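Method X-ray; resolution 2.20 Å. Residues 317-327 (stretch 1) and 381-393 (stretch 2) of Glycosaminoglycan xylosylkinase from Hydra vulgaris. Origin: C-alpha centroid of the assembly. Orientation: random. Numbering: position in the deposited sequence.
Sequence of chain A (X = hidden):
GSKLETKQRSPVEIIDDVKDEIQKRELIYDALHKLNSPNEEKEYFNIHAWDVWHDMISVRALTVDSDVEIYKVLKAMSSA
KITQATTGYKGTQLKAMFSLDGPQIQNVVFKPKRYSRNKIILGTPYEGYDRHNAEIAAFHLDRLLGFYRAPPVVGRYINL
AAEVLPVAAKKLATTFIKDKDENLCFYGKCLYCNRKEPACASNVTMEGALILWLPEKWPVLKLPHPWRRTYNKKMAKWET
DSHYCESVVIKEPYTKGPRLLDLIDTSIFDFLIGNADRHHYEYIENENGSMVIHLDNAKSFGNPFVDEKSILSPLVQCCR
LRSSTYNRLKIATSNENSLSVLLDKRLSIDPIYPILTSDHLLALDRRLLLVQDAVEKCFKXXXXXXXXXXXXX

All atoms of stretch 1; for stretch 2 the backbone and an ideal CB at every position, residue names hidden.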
ATOM      1  N   GLN A 317     -26.813  16.384  18.582  1.00 42.36           N
ATOM      2  CA  GLN A 317     -28.242  16.500  18.324  1.00 44.00           C
ATOM      3  C   GLN A 317     -28.795  15.278  17.597  1.00 47.09           C
ATOM      4  O   GLN A 317     -29.937  14.879  17.845  1.00 52.99           O
ATOM      5  CB  GLN A 317     -28.534  17.786  17.546  1.00 41.90           C
ATOM      6  CG  GLN A 317     -28.315  19.052  18.380  1.00 43.94           C
ATOM      7  CD  GLN A 317     -28.638  20.327  17.629  1.00 52.98           C
ATOM      8  OE1 GLN A 317     -28.693  20.347  16.401  1.00 51.80           O
ATOM      9  NE2 GLN A 317     -28.875  21.406  18.366  1.00 58.20           N
ATOM     10  N   CYS A 318     -28.010  14.664  16.707  1.00 44.63           N
ATOM     11  CA  CYS A 318     -28.500  13.523  15.939  1.00 48.32           C
ATOM     12  C   CYS A 318     -28.352  12.196  16.673  1.00 47.77           C
ATOM     13  O   CYS A 318     -29.180  11.297  16.481  1.00 49.48           O
ATOM     14  CB  CYS A 318     -27.768  13.431  14.591  1.00 49.55           C
ATOM     15  SG  CYS A 318     -28.088  14.806  13.439  1.00 51.00           S
ATOM     16  N   CYS A 319     -27.329  12.060  17.518  1.00 42.58           N
ATOM     17  CA  CYS A 319     -27.025  10.803  18.203  1.00 41.99           C
ATOM     18  C   CYS A 319     -27.054   9.625  17.233  1.00 47.64           C
ATOM     19  O   CYS A 319     -27.753   8.630  17.434  1.00 44.92           O
ATOM     20  CB  CYS A 319     -27.957  10.579  19.392  1.00 48.61           C
ATOM     21  SG  CYS A 319     -27.467  11.549  20.844  1.00 55.95           S
ATOM     22  N   ARG A 320     -26.337   9.787  16.128  1.00 45.08           N
ATOM     23  CA  ARG A 320     -26.028   8.696  15.223  1.00 40.09           C
ATOM     24  C   ARG A 320     -24.529   8.723  14.967  1.00 46.54           C
ATOM     25  O   ARG A 320     -23.920   9.797  14.898  1.00 45.82           O
ATOM     26  CB  ARG A 320     -26.817   8.821  13.917  1.00 40.41           C
ATOM     27  CG  ARG A 320     -28.334   8.889  14.143  1.00 46.73           C
ATOM     28  CD  ARG A 320     -29.083   9.348  12.900  1.00 48.31           C
ATOM     29  NE  ARG A 320     -28.841   8.476  11.758  1.00 53.22           N
ATOM     30  CZ  ARG A 320     -29.531   7.365  11.517  1.00 65.24           C
ATOM     31  NH1 ARG A 320     -30.513   7.002  12.334  1.00 57.58           N
ATOM     32  NH2 ARG A 320     -29.242   6.620  10.456  1.00 67.34           N
ATOM     33  N   LEU A 321     -23.930   7.547  14.844  1.00 39.07           N
ATOM     34  CA  LEU A 321     -22.490   7.466  14.671  1.00 35.40           C
ATOM     35  C   LEU A 321     -22.175   6.233  13.854  1.00 40.44           C
ATOM     36  O   LEU A 321     -22.645   5.137  14.175  1.00 36.92           O
ATOM     37  CB  LEU A 321     -21.754   7.414  16.017  1.00 35.63           C
ATOM     38  CG  LEU A 321     -20.224   7.284  15.953  1.00 35.72           C
ATOM     39  CD1 LEU A 321     -19.590   8.416  15.147  1.00 36.96           C
ATOM     40  CD2 LEU A 321     -19.625   7.226  17.351  1.00 40.48           C
ATOM     41  N   ARG A 322     -21.394   6.424  12.796  1.00 39.63           N
ATOM     42  CA  ARG A 322     -21.019   5.310  11.940  1.00 42.24           C
ATOM     43  C   ARG A 322     -20.177   4.309  12.712  1.00 50.56           C
ATOM     44  O   ARG A 322     -19.294   4.681  13.487  1.00 44.24           O
ATOM     45  CB  ARG A 322     -20.259   5.815  10.721  1.00 39.01           C
ATOM     46  CG  ARG A 322     -19.584   4.720   9.913  1.00 43.94           C
ATOM     47  CD  ARG A 322     -19.074   5.252   8.578  1.00 40.06           C
ATOM     48  NE  ARG A 322     -20.155   5.682   7.696  1.00 32.75           N
ATOM     49  CZ  ARG A 322     -20.242   6.896   7.174  1.00 38.08           C
ATOM     50  NH1 ARG A 322     -19.321   7.824   7.433  1.00 34.05           N
ATOM     51  NH2 ARG A 322     -21.257   7.211   6.374  1.00 31.21           N
ATOM     52  N   SER A 323     -20.451   3.024  12.475  1.00 44.67           N
ATOM     53  CA  SER A 323     -19.845   1.964  13.272  1.00 43.99           C
ATOM     54  C   SER A 323     -18.325   1.964  13.152  1.00 42.56           C
ATOM     55  O   SER A 323     -17.620   1.843  14.160  1.00 50.03           O
ATOM     56  CB  SER A 323     -20.425   0.608  12.868  1.00 49.09           C
ATOM     57  OG  SER A 323     -19.807  -0.452  13.581  1.00 44.43           O
ATOM     58  N   SER A 324     -17.798   2.054  11.924  1.00 41.33           N
ATOM     59  CA  SER A 324     -16.346   2.044  11.747  1.00 37.99           C
ATOM     60  C   SER A 324     -15.685   3.217  12.467  1.00 37.15           C
ATOM     61  O   SER A 324     -14.586   3.078  13.018  1.00 34.81           O
ATOM     62  CB  SER A 324     -15.974   2.055  10.261  1.00 34.26           C
ATOM     63  OG  SER A 324     -16.592   3.124   9.569  1.00 42.81           O
ATOM     64  N   THR A 325     -16.330   4.387  12.455  1.00 36.53           N
ATOM     65  CA  THR A 325     -15.795   5.541  13.172  1.00 36.66           C
ATOM     66  C   THR A 325     -15.718   5.262  14.670  1.00 38.01           C
ATOM     67  O   THR A 325     -14.701   5.538  15.315  1.00 31.62           O
ATOM     68  CB  THR A 325     -16.657   6.775  12.899  1.00 39.54           C
ATOM     69  OG1 THR A 325     -16.697   7.028  11.489  1.00 36.33           O
ATOM     70  CG2 THR A 325     -16.068   8.001  13.596  1.00 35.17           C
ATOM     71  N   TYR A 326     -16.794   4.711  15.237  1.00 33.27           N
ATOM     72  CA  TYR A 326     -16.809   4.371  16.657  1.00 34.51           C
ATOM     73  C   TYR A 326     -15.697   3.389  17.008  1.00 42.19           C
ATOM     74  O   TYR A 326     -15.001   3.558  18.015  1.00 41.23           O
ATOM     75  CB  TYR A 326     -18.173   3.792  17.024  1.00 40.21           C
ATOM     76  CG  TYR A 326     -18.302   3.302  18.448  1.00 52.13           C
ATOM     77  CD1 TYR A 326     -18.195   4.177  19.522  1.00 52.90           C
ATOM     78  CD2 TYR A 326     -18.543   1.960  18.716  1.00 55.71           C
ATOM     79  CE1 TYR A 326     -18.322   3.725  20.827  1.00 56.76           C
ATOM     80  CE2 TYR A 326     -18.672   1.499  20.013  1.00 64.03           C
ATOM     81  CZ  TYR A 326     -18.562   2.384  21.064  1.00 66.18           C
ATOM     82  OH  TYR A 326     -18.687   1.923  22.356  1.00 68.54           O
ATOM     83  N   ASN A 327     -15.514   2.359  16.181  1.00 40.29           N
ATOM     84  CA  ASN A 327     -14.474   1.371  16.448  1.00 44.22           C
ATOM     85  C   ASN A 327     -13.089   2.005  16.452  1.00 42.36           C
ATOM     86  O   ASN A 327     -12.260   1.693  17.315  1.00 47.75           O
ATOM     87  CB  ASN A 327     -14.552   0.243  15.421  1.00 42.11           C
ATOM     88  CG  ASN A 327     -15.821  -0.575  15.558  1.00 48.39           C
ATOM     89  OD1 ASN A 327     -16.382  -0.692  16.651  1.00 44.89           O
ATOM     90  ND2 ASN A 327     -16.283  -1.143  14.449  1.00 51.27           N
ATOM     91  N   UNK A 381     -29.168   7.931  26.363  1.00 63.03           N
ATOM     92  CA  UNK A 381     -30.461   8.542  26.104  1.00 66.33           C
ATOM     93  C   UNK A 381     -31.150   7.996  24.860  1.00 70.24           C
ATOM     94  O   UNK A 381     -32.301   8.358  24.600  1.00 67.79           O
ATOM     95  CB  UNK A 381     -30.293  10.057  25.969  1.00 66.33           C
ATOM     96  N   UNK A 382     -30.490   7.116  24.100  1.00 70.51           N
ATOM     97  CA  UNK A 382     -31.135   6.461  22.969  1.00 64.86           C
ATOM     98  C   UNK A 382     -30.799   4.979  22.848  1.00 66.82           C
ATOM     99  O   UNK A 382     -31.362   4.316  21.972  1.00 72.72           O
ATOM    100  CB  UNK A 382     -30.743   7.175  21.674  1.00 64.86           C
ATOM    101  N   UNK A 383     -29.926   4.442  23.711  1.00 60.37           N
ATOM    102  CA  UNK A 383     -29.419   3.068  23.686  1.00 52.40           C
ATOM    103  C   UNK A 383     -28.405   2.879  22.566  1.00 53.91           C
ATOM    104  O   UNK A 383     -28.581   3.399  21.456  1.00 59.87           O
ATOM    105  CB  UNK A 383     -30.571   2.075  23.522  1.00 52.40           C
ATOM    106  N   UNK A 384     -27.339   2.130  22.867  1.00 47.57           N
ATOM    107  CA  UNK A 384     -26.174   2.030  21.985  1.00 49.06           C
ATOM    108  C   UNK A 384     -26.538   1.590  20.573  1.00 58.12           C
ATOM    109  O   UNK A 384     -26.123   2.218  19.594  1.00 49.23           O
ATOM    110  CB  UNK A 384     -25.157   1.051  22.576  1.00 49.06           C
ATOM    111  N   UNK A 385     -27.315   0.510  20.443  1.00 62.68           N
ATOM    112  CA  UNK A 385     -27.604  -0.050  19.121  1.00 65.52           C
ATOM    113  C   UNK A 385     -28.575   0.788  18.296  1.00 61.46           C
ATOM    114  O   UNK A 385     -28.830   0.422  17.147  1.00 67.78           O
ATOM    115  CB  UNK A 385     -28.171  -1.462  19.278  1.00 65.52           C
ATOM    116  N   UNK A 386     -29.145   1.871  18.835  1.00 54.54           N
ATOM    117  CA  UNK A 386     -29.841   2.823  17.969  1.00 55.72           C
ATOM    118  C   UNK A 386     -28.977   4.024  17.593  1.00 58.39           C
ATOM    119  O   UNK A 386     -29.402   4.852  16.772  1.00 56.89           O
ATOM    120  CB  UNK A 386     -31.118   3.310  18.656  1.00 55.72           C
ATOM    121  N   UNK A 387     -27.789   4.151  18.177  1.00 52.93           N
ATOM    122  CA  UNK A 387     -26.850   5.215  17.830  1.00 44.03           C
ATOM    123  C   UNK A 387     -25.789   4.720  16.857  1.00 40.95           C
ATOM    124  O   UNK A 387     -25.446   5.418  15.905  1.00 51.46           O
ATOM    125  CB  UNK A 387     -26.185   5.771  19.091  1.00 44.03           C
ATOM    126  N   UNK A 388     -25.244   3.531  17.092  1.00 37.99           N
ATOM    127  CA  UNK A 388     -24.228   2.964  16.215  1.00 44.18           C
ATOM    128  C   UNK A 388     -24.909   2.416  14.967  1.00 53.73           C
ATOM    129  O   UNK A 388     -25.699   1.471  15.045  1.00 54.41           O
ATOM    130  CB  UNK A 388     -23.429   1.871  16.928  1.00 44.18           C
ATOM    131  N   UNK A 389     -24.606   3.011  13.812  1.00 52.52           N
ATOM    132  CA  UNK A 389     -25.154   2.583  12.528  1.00 51.50           C
ATOM    133  C   UNK A 389     -24.053   1.904  11.729  1.00 50.34           C
ATOM    134  O   UNK A 389     -23.032   2.525  11.406  1.00 55.15           O
ATOM    135  CB  UNK A 389     -25.741   3.765  11.753  1.00 51.50           C
ATOM    136  N   UNK A 390     -24.265   0.632  11.399  1.00 49.34           N
ATOM    137  CA  UNK A 390     -23.359  -0.103  10.521  1.00 55.04           C
ATOM    138  C   UNK A 390     -23.861   0.069   9.094  1.00 55.22           C
ATOM    139  O   UNK A 390     -24.770  -0.636   8.655  1.00 60.20           O
ATOM    140  CB  UNK A 390     -23.275  -1.581  10.907  1.00 55.04           C
ATOM    141  N   UNK A 391     -23.290   1.036   8.375  1.00 50.52           N
ATOM    142  CA  UNK A 391     -23.611   1.249   6.972  1.00 48.60           C
ATOM    143  C   UNK A 391     -22.539   0.694   6.048  1.00 46.18           C
ATOM    144  O   UNK A 391     -22.570   0.967   4.844  1.00 48.28           O
ATOM    145  CB  UNK A 391     -23.807   2.742   6.700  1.00 48.60           C
ATOM    146  N   UNK A 392     -21.585  -0.065   6.595  1.00 47.56           N
ATOM    147  CA  UNK A 392     -20.520  -0.734   5.853  1.00 50.34           C
ATOM    148  C   UNK A 392     -19.542   0.246   5.215  1.00 55.46           C
ATOM    149  O   UNK A 392     -18.784  -0.128   4.311  1.00 48.75           O
ATOM    150  CB  UNK A 392     -21.125  -1.630   4.771  1.00 50.34           C
ATOM    151  N   UNK A 393     -19.522   1.488   5.687  1.00 57.86           N
ATOM    152  CA  UNK A 393     -18.545   2.466   5.232  1.00 53.54           C
ATOM    153  C   UNK A 393     -17.651   2.867   6.402  1.00 46.49           C
ATOM    154  O   UNK A 393     -16.619   3.510   6.211  1.00 48.19           O
ATOM    155  CB  UNK A 393     -19.237   3.691   4.631  1.00 53.54           C
TER

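Position 381 lies in the last part of a helix, with nothing of stretch 1 within 5.5 Å of its CB; almost any polar residue would serve, and it is E381. Position 382 points its CB toward C319, 5.0 Å from C319 CB. A long chain ending in a donor suits this. K382 lays CD 3.9 Å from C319 CB and carries NZ to C319 O, a weak hydrogen bond at 3.4 Å.

Position 383 leaves the helix with positive phi (74°), which favours glycine or asparagine; it is N383. At 384 the CB points sideways, so only a long side chain could reach stretch 1. K384 does so, its CE 3.3 Å from Y326 OH. Positions 385 and 386 offer open space that suits polar residues, and hold E385 and N386.

At 387 the CB stands 3.7 Å from C319 O and near the backbone of R320 and L321, so a compact apolar side chain fits. V387 places CG2 4.0 Å from C319 CB and CG1 4.3 Å from L321 CB. Its backbone opens the parallel pairing: L321 N donates to V387 O at 2.8 Å.

Position 388 pairs with L321 and shares its face of the sheet, with the Y326 ring close by. A branched or long aliphatic residue would fill this space. I388 sets CD1 over the face of the Y326 ring, 3.7 Å from Y326 CG.

Position 389 pairs with R322 on the other face, its CB 4.7 Å from R320 NH2. Beta-branched residues favour such a strand, and an aliphatic tip could cover the arginine. I389 brings CD1 over one face of the R320 guanidinium and 3.6 Å from R320 CB. I389 N donates to L321 O at 2.9 Å, and S323 N to I389 O at 2.8 Å.

At 390 the CB points away overall yet lies 4.1 Å from S323 CB; a polar chain that can fold back suits the nearby serines. In E390, a water bridges OE1 to S323 OG and another links OE2 to S324 N.

Position 391 has its CB 4.8 Å from R322 NE, an invitation to a short acid. D391 forms a salt bridge: R322 NH2 donates to D391 OD2 at 2.8 Å, and R322 NE to D391 OD1 at 3.0 Å.

Position 392 points away, with positive phi; glycine or a polar residue would do, and it is H392. At 393, CB lies 3.8 Å from R322 NE, where aliphatic carbon can pack obliquely against the guanidinium, as L393 does.

Stretch 2 381-393: EKNKENVIIEDHL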
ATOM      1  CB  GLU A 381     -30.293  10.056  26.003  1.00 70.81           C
ATOM      2  CG  GLU A 381     -29.674  10.639  27.267  1.00 86.23           C
ATOM      3  CD  GLU A 381     -29.304  12.100  27.139  1.00 97.41           C
ATOM      4  OE1 GLU A 381     -29.479  12.672  26.042  1.00101.94           O
ATOM      5  OE2 GLU A 381     -28.835  12.677  28.144  1.00 98.99           O
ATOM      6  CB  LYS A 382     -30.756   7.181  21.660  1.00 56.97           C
ATOM      7  CG  LYS A 382     -31.462   8.521  21.466  1.00 65.02           C
ATOM      8  CD  LYS A 382     -31.441   9.024  20.019  1.00 73.14           C
ATOM      9  CE  LYS A 382     -30.899   7.989  19.035  1.00 75.07           C
ATOM     10  NZ  LYS A 382     -31.114   8.387  17.609  1.00 71.09           N
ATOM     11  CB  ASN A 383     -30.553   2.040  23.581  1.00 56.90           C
ATOM     12  CG  ASN A 383     -31.551   2.157  24.719  1.00 72.12           C
ATOM     13  OD1 ASN A 383     -31.180   2.407  25.868  1.00 77.03           O
ATOM     14  ND2 ASN A 383     -32.824   1.972  24.404  1.00 73.43           N
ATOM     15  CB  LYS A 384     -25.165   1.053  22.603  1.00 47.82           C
ATOM     16  CG  LYS A 384     -23.855   0.936  21.851  1.00 52.30           C
ATOM     17  CD  LYS A 384     -22.852   0.157  22.688  1.00 54.43           C
ATOM     18  CE  LYS A 384     -21.463   0.141  22.077  1.00 50.14           C
ATOM     19  NZ  LYS A 384     -21.119  -1.167  21.461  1.00 54.04           N
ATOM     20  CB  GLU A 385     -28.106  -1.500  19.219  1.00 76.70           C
ATOM     21  CG  GLU A 385     -29.283  -1.759  20.138  1.00 88.49           C
ATOM     22  CD  GLU A 385     -28.913  -1.637  21.600  1.00 95.09           C
ATOM     23  OE1 GLU A 385     -29.617  -0.906  22.328  1.00 97.22           O
ATOM     24  OE2 GLU A 385     -27.870  -2.192  22.001  1.00 95.93           O
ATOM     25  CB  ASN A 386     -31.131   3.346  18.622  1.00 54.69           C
ATOM     26  CG  ASN A 386     -32.039   2.226  19.095  1.00 59.65           C
ATOM     27  OD1 ASN A 386     -32.472   2.220  20.249  1.00 64.65           O
ATOM     28  ND2 ASN A 386     -32.288   1.254  18.235  1.00 53.60           N
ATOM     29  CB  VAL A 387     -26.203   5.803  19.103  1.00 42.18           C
ATOM     30  CG1 VAL A 387     -24.957   6.603  18.736  1.00 41.82           C
ATOM     31  CG2 VAL A 387     -27.205   6.664  19.858  1.00 41.18           C
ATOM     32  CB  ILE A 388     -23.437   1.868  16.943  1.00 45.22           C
ATOM     33  CG1 ILE A 388     -22.722   2.461  18.159  1.00 49.76           C
ATOM     34  CG2 ILE A 388     -22.466   1.190  16.002  1.00 35.04           C
ATOM     35  CD1 ILE A 388     -21.923   3.716  17.839  1.00 47.45           C
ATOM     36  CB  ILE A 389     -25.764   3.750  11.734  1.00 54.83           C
ATOM     37  CG1 ILE A 389     -27.104   4.181  12.332  1.00 60.33           C
ATOM     38  CG2 ILE A 389     -25.979   3.350  10.287  1.00 54.04           C
ATOM     39  CD1 ILE A 389     -27.012   5.288  13.311  1.00 66.21           C
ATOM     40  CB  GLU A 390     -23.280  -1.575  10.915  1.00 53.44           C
ATOM     41  CG  GLU A 390     -22.458  -2.411   9.939  1.00 57.33           C
ATOM     42  CD  GLU A 390     -21.005  -1.958   9.848  1.00 63.32           C
ATOM     43  OE1 GLU A 390     -20.195  -2.338  10.720  1.00 62.43           O
ATOM     44  OE2 GLU A 390     -20.676  -1.198   8.914  1.00 63.23           O
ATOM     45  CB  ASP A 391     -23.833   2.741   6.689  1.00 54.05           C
ATOM     46  CG  ASP A 391     -22.551   3.576   6.804  1.00 54.11           C
ATOM     47  OD1 ASP A 391     -21.530   3.084   7.338  1.00 49.44           O
ATOM     48  OD2 ASP A 391     -22.571   4.738   6.342  1.00 49.98           O
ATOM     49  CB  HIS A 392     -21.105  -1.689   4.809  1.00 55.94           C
ATOM     50  CG  HIS A 392     -22.031  -2.706   5.398  1.00 66.48           C
ATOM     51  ND1 HIS A 392     -21.593  -3.718   6.227  1.00 68.46           N
ATOM     52  CD2 HIS A 392     -23.379  -2.833   5.332  1.00 65.11           C
ATOM     53  CE1 HIS A 392     -22.625  -4.443   6.618  1.00 68.05           C
ATOM     54  NE2 HIS A 392     -23.721  -3.924   6.092  1.00 67.36           N
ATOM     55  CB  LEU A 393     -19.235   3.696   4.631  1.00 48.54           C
ATOM     56  CG  LEU A 393     -20.163   3.461   3.431  1.00 51.00           C
ATOM     57  CD1 LEU A 393     -20.865   4.753   3.024  1.00 45.62           C
ATOM     58  CD2 LEU A 393     -19.398   2.857   2.249  1.00 45.37           C
TER
HETATM   59  O   HOH W   1     -17.932  -1.324  11.463  1.00 57.73           O
HETATM   60  O   HOH W   2     -19.580   1.645   9.433  1.00 37.55           O
HETATM   61  O   HOH W   3     -14.193   3.724   7.216  1.00 45.57           O
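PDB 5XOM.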